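Folylpolyglutamate synthase protein FOLC (Mycobacterium tuberculosis, PDB 2VOS) probably catalyses the ATP-dependent addition of L-glutamate to dihydropteroate and of further glutamates to tetrahydrofolate, making dihydrofolate and folylpolyglutamates. Local coordinates at residues I197-H201 with H354-G358; V378-L382 with T469-T474. Residues are numbered along the deposited sequence.

Contact 1. Residues I197-H201 with H354-G358. With MG (magnesium ion), chain C; CO (cobalt (II) ion), chain F; ADP (adenosine-5'-diphosphate), chain B.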
loop_
_atom_site.group_PDB
_atom_site.type_symbol
_atom_site.label_atom_id
_atom_site.label_comp_id
_atom_site.label_asym_id
_atom_site.label_seq_id
_atom_site.Cartn_x
_atom_site.Cartn_y
_atom_site.Cartn_z
ATOM N N ILE A 197 1.416 -1.021 -12.729
ATOM C CA ILE A 197 1.865 0.366 -12.832
ATOM C C ILE A 197 0.846 1.239 -13.603
ATOM O O ILE A 197 0.318 0.821 -14.640
ATOM C CB ILE A 197 3.257 0.380 -13.500
ATOM C CG1 ILE A 197 4.278 -0.289 -12.559
ATOM C CG2 ILE A 197 3.660 1.797 -13.875
ATOM C CD1 ILE A 197 5.587 -0.674 -13.270
ATOM N N SER A 198 0.572 2.449 -13.118
ATOM C CA SER A 198 -0.311 3.407 -13.807
ATOM C C SER A 198 0.038 4.763 -13.237
ATOM O O SER A 198 1.106 4.912 -12.674
ATOM C CB SER A 198 -1.789 3.081 -13.601
ATOM O OG SER A 198 -2.076 3.117 -12.222
ATOM N N ILE A 199 -0.837 5.744 -13.350
ATOM C CA ILE A 199 -0.519 7.096 -12.855
ATOM C C ILE A 199 -1.001 7.208 -11.406
ATOM O O ILE A 199 -2.043 6.673 -11.020
ATOM C CB ILE A 199 -1.223 8.154 -13.658
ATOM C CG1 ILE A 199 -0.674 8.214 -15.112
ATOM C CG2 ILE A 199 -1.096 9.555 -12.984
ATOM C CD1 ILE A 199 0.861 8.352 -15.213
ATOM N N ASP A 200 -0.235 7.906 -10.597
ATOM C CA ASP A 200 -0.700 8.211 -9.252
ATOM C C ASP A 200 -0.293 9.607 -8.925
ATOM O O ASP A 200 -1.122 10.475 -8.851
ATOM C CB ASP A 200 -0.098 7.215 -8.279
ATOM C CG ASP A 200 -0.286 7.628 -6.827
ATOM O OD1 ASP A 200 -1.053 8.504 -6.492
ATOM O OD2 ASP A 200 0.390 7.097 -5.998
ATOM N N HIS A 201 0.997 9.821 -8.716
ATOM C CA HIS A 201 1.548 11.163 -8.516
ATOM C C HIS A 201 1.572 11.956 -9.817
ATOM O O HIS A 201 2.113 11.506 -10.800
ATOM C CB HIS A 201 2.979 11.063 -7.947
ATOM C CG HIS A 201 3.564 12.399 -7.672
ATOM N ND1 HIS A 201 3.211 13.144 -6.564
ATOM C CD2 HIS A 201 4.395 13.182 -8.407
ATOM C CE1 HIS A 201 3.810 14.320 -6.622
ATOM N NE2 HIS A 201 4.522 14.375 -7.737
ATOM N N HIS A 354 -6.499 6.467 -4.118
ATOM C CA HIS A 354 -6.014 7.830 -4.302
ATOM C C HIS A 354 -5.418 7.996 -5.726
ATOM O O HIS A 354 -4.575 8.905 -5.982
ATOM C CB HIS A 354 -4.971 8.196 -3.253
ATOM C CG HIS A 354 -3.785 7.311 -3.276
ATOM N ND1 HIS A 354 -3.645 6.248 -2.411
ATOM C CD2 HIS A 354 -2.699 7.293 -4.078
ATOM C CE1 HIS A 354 -2.503 5.640 -2.654
ATOM N NE2 HIS A 354 -1.911 6.251 -3.658
ATOM N N ASN A 355 -5.877 7.141 -6.647
ATOM C CA ASN A 355 -5.531 7.335 -8.049
ATOM C C ASN A 355 -6.639 6.689 -8.908
ATOM O O ASN A 355 -7.503 5.991 -8.384
ATOM C CB ASN A 355 -4.129 6.773 -8.393
ATOM C CG ASN A 355 -4.092 5.190 -8.396
ATOM O OD1 ASN A 355 -4.943 4.567 -7.803
ATOM N ND2 ASN A 355 -3.157 4.591 -9.111
ATOM N N PRO A 356 -6.620 6.929 -10.228
ATOM C CA PRO A 356 -7.741 6.443 -11.051
ATOM C C PRO A 356 -7.843 4.925 -11.034
ATOM O O PRO A 356 -8.941 4.423 -10.854
ATOM C CB PRO A 356 -7.404 6.941 -12.453
ATOM C CG PRO A 356 -6.706 8.269 -12.166
ATOM C CD PRO A 356 -5.812 7.929 -10.940
ATOM N N ALA A 357 -6.733 4.204 -11.229
ATOM C CA ALA A 357 -6.776 2.740 -11.140
ATOM C C ALA A 357 -7.383 2.220 -9.807
ATOM O O ALA A 357 -8.219 1.312 -9.846
ATOM C CB ALA A 357 -5.414 2.118 -11.372
ATOM N N GLY A 358 -6.965 2.764 -8.650
ATOM C CA GLY A 358 -7.525 2.336 -7.387
ATOM C C GLY A 358 -9.005 2.728 -7.237
ATOM O O GLY A 358 -9.803 1.948 -6.689
HETATM MG MG MG C . -0.114 5.603 -4.403
HETATM CO CO CO F . 6.255 15.843 -8.356
HETATM P PB ADP B . 0.047 0.750 -2.650
HETATM O O1B ADP B . 0.813 0.265 -1.447
HETATM O O2B ADP B . -0.345 2.198 -2.554
HETATM O O3B ADP B . 0.600 0.368 -3.990
HETATM P PA ADP B . -2.319 -0.640 -1.526
HETATM O O1A ADP B . -2.149 0.226 -0.287
HETATM O O2A ADP B . -2.516 -2.147 -1.511
HETATM O O3A ADP B . -1.327 -0.118 -2.720
HETATM O "O5'" ADP B . -3.727 -0.100 -2.130
HETATM C "C5'" ADP B . -4.104 1.281 -2.228
HETATM C "C4'" ADP B . -5.483 1.286 -2.925
HETATM O "O4'" ADP B . -5.322 0.798 -4.286
HETATM C "C3'" ADP B . -6.485 0.288 -2.350
HETATM O "O3'" ADP B . -7.387 0.924 -1.467
HETATM C "C2'" ADP B . -7.340 -0.229 -3.472
HETATM O "O2'" ADP B . -8.314 0.825 -3.782
HETATM C "C1'" ADP B . -6.395 -0.111 -4.639
HETATM N N9 ADP B . -5.676 -1.351 -5.051
HETATM C C8 ADP B . -4.893 -2.227 -4.335
HETATM N N7 ADP B . -4.395 -3.187 -5.169
HETATM C C5 ADP B . -4.774 -2.848 -6.436
HETATM C C6 ADP B . -4.574 -3.382 -7.788
HETATM N N6 ADP B . -3.843 -4.498 -7.989
HETATM N N1 ADP B . -5.196 -2.740 -8.783
HETATM C C2 ADP B . -5.996 -1.649 -8.658
HETATM N N3 ADP B . -6.212 -1.068 -7.449
HETATM C C4 ADP B . -5.634 -1.656 -6.351
HETATM O O HOH W 1 -4.187 5.044 -12.197
HETATM O O HOH W 2 -3.623 10.011 -8.614
HETATM O O HOH W 3 0.828 7.059 -3.587
HETATM O O HOH W 4 -1.264 3.579 -4.779
HETATM O O HOH W 5 7.575 14.310 -8.938
HETATM O O HOH W 6 4.880 16.880 -7.982
#
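D200, N355 and H354 carry most of this contact. D200 OD2 and H354 NE2 bind the same magnesium ion, at 2.2 and 2.0 Å, so the metal joins the two segments directly. The other carboxylate oxygen, D200 OD1, lies 3.2 Å from H354 CD2 at the ring edge and is salt-bridged to K385. H354 ND1 is hydrogen-bonded to A352 O, on the ring nitrogen not used by the metal. N355 does two jobs. Its ND2 donates to I199 O (3.0 Å), and its OD1 accepts from G358 N (2.8 Å) as the N-cap of helix 356-368. Water 1 links S198 OG and I199 O to A357 N, and water 2 joins D200 O to H354 O. Water 4, on the magnesium at 2.4 Å, donates to ADP O2B (2.8 Å). A357 and G358 also line the ADP pocket. This is the interdomain nucleotide and metal site of a Mur ligase-type enzyme, where the middle and glutamate ligase domains meet.

Contact 2. Residues V378-L382 with T469-T474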
loop_
_atom_site.group_PDB
_atom_site.type_symbol
_atom_site.label_atom_id
_atom_site.label_comp_id
_atom_site.label_asym_id
_atom_site.label_seq_id
_atom_site.Cartn_x
_atom_site.Cartn_y
_atom_site.Cartn_z
ATOM N N VAL A 378 -17.456 9.869 0.926
ATOM C CA VAL A 378 -16.955 10.943 1.778
ATOM C C VAL A 378 -15.560 10.984 1.283
ATOM O O VAL A 378 -14.837 9.951 1.316
ATOM C CB VAL A 378 -17.001 10.615 3.314
ATOM C CG1 VAL A 378 -16.130 11.592 4.202
ATOM C CG2 VAL A 378 -18.443 10.644 3.825
ATOM N N LEU A 379 -15.165 12.167 0.794
ATOM C CA LEU A 379 -13.948 12.259 0.025
ATOM C C LEU A 379 -13.015 13.389 0.456
ATOM O O LEU A 379 -13.450 14.530 0.643
ATOM C CB LEU A 379 -14.374 12.472 -1.448
ATOM C CG LEU A 379 -13.309 12.399 -2.538
ATOM C CD1 LEU A 379 -12.977 10.967 -2.889
ATOM C CD2 LEU A 379 -13.843 13.157 -3.789
ATOM N N SER A 380 -11.742 13.087 0.601
ATOM C CA SER A 380 -10.701 14.098 0.667
ATOM C C SER A 380 -9.473 13.533 -0.047
ATOM O O SER A 380 -9.066 12.352 0.139
ATOM C CB SER A 380 -10.336 14.428 2.122
ATOM O OG SER A 380 -9.173 15.238 2.193
ATOM N N VAL A 381 -8.859 14.388 -0.860
ATOM C CA VAL A 381 -7.841 13.926 -1.786
ATOM C C VAL A 381 -6.650 14.835 -1.669
ATOM O O VAL A 381 -6.803 16.049 -1.491
ATOM C CB VAL A 381 -8.373 13.908 -3.265
ATOM C CG1 VAL A 381 -7.298 13.427 -4.232
ATOM C CG2 VAL A 381 -9.603 12.949 -3.406
ATOM N N LEU A 382 -5.454 14.271 -1.788
ATOM C CA LEU A 382 -4.248 15.122 -1.789
ATOM C C LEU A 382 -4.043 15.878 -3.139
ATOM O O LEU A 382 -4.499 15.427 -4.174
ATOM C CB LEU A 382 -3.019 14.322 -1.370
ATOM C CG LEU A 382 -3.224 13.588 -0.027
ATOM C CD1 LEU A 382 -1.932 12.972 0.336
ATOM C CD2 LEU A 382 -3.713 14.477 1.107
ATOM N N THR A 469 -13.037 7.664 1.285
ATOM C CA THR A 469 -11.911 7.323 0.416
ATOM C C THR A 469 -11.214 8.596 -0.112
ATOM O O THR A 469 -11.565 9.741 0.289
ATOM C CB THR A 469 -12.438 6.434 -0.754
ATOM O OG1 THR A 469 -11.357 5.908 -1.498
ATOM C CG2 THR A 469 -13.368 7.258 -1.760
ATOM N N GLY A 470 -10.216 8.406 -0.986
ATOM C CA GLY A 470 -9.635 9.567 -1.694
ATOM C C GLY A 470 -8.160 9.723 -1.357
ATOM O O GLY A 470 -7.383 10.341 -2.136
ATOM N N SER A 471 -7.758 9.145 -0.220
ATOM C CA SER A 471 -6.407 9.267 0.264
ATOM C C SER A 471 -6.155 8.214 1.331
ATOM O O SER A 471 -7.073 7.776 2.041
ATOM C CB SER A 471 -6.220 10.686 0.825
ATOM O OG SER A 471 -4.981 10.844 1.468
ATOM N N VAL A 472 -4.898 7.832 1.490
ATOM C CA VAL A 472 -4.487 7.061 2.666
ATOM C C VAL A 472 -4.841 7.770 3.971
ATOM O O VAL A 472 -5.325 7.160 4.935
ATOM C CB VAL A 472 -2.939 6.806 2.640
ATOM C CG1 VAL A 472 -2.526 6.039 3.885
ATOM C CG2 VAL A 472 -2.604 5.996 1.388
ATOM N N VAL A 473 -4.650 9.082 3.985
ATOM C CA VAL A 473 -4.871 9.865 5.185
ATOM C C VAL A 473 -6.376 9.914 5.556
ATOM O O VAL A 473 -6.756 9.886 6.756
ATOM C CB VAL A 473 -4.332 11.308 4.978
ATOM C CG1 VAL A 473 -4.664 12.181 6.200
ATOM C CG2 VAL A 473 -2.803 11.293 4.718
ATOM N N THR A 474 -7.219 9.940 4.535
ATOM C CA THR A 474 -8.671 9.996 4.718
ATOM C C THR A 474 -9.110 8.660 5.341
ATOM O O THR A 474 -9.848 8.611 6.336
ATOM C CB THR A 474 -9.423 10.162 3.355
ATOM O OG1 THR A 474 -8.933 11.311 2.616
ATOM C CG2 THR A 474 -10.981 10.354 3.581
HETATM O O HOH W 7 -4.906 11.437 -2.132
#
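T474 OG1 donates to S380 O at 2.7 Å, tying the start of helix 472-481 to the chain just past strand 374-379. Next comes T469 N to V378 O, 2.9 Å, in a parallel pairing that places L379 beside T469. The return bond, S380 N to T469 O, is weak at 3.4 Å. Beyond it the backbones are bridged by water 7, which accepts from L382 N (2.9 Å) and donates to G470 O (2.7 Å). G470 has a positive phi, and a CB there would clash with S380 O, so glycine fits this turn. S471 is the N-cap of the helix, its OG accepting from V473 N (3.1 Å). L382 CG packs on that same OG at 3.6 Å. L379 CD1 meets T469 CG2 at 3.9 Å. On the side of L379 and T469 lies helix 387-394, touched through L391 and L394. V378 packs against helix 436-451. Strands 464-469 and 374-379 are neighbours inside the mixed sheet, with 347-350 and 400-403 beyond them.

How the contacts relate
The two contacts follow in series, neither nested nor crossed. Segment 197-201 comes first, in the loop after strand 191-194. Contact 1 closes 152 intervening residues later at 354-358, joining the Mur ligase middle domain to the glutamate ligase domain. Helix 356-368 then leads to strand 374-379, where contact 2 opens. It closes 86 residues on, at 469-474, within the C-terminal part of the fold. The first contact is therefore between domains, and the second ties together strand ends and a helix start behind it. Their centres are 13 Å apart, yet they touch: H354 CB lies 3.4 Å from G470 O and 3.9 Å from S471 CA. The magnesium ligand H354 thus packs on the turn before helix 472-481.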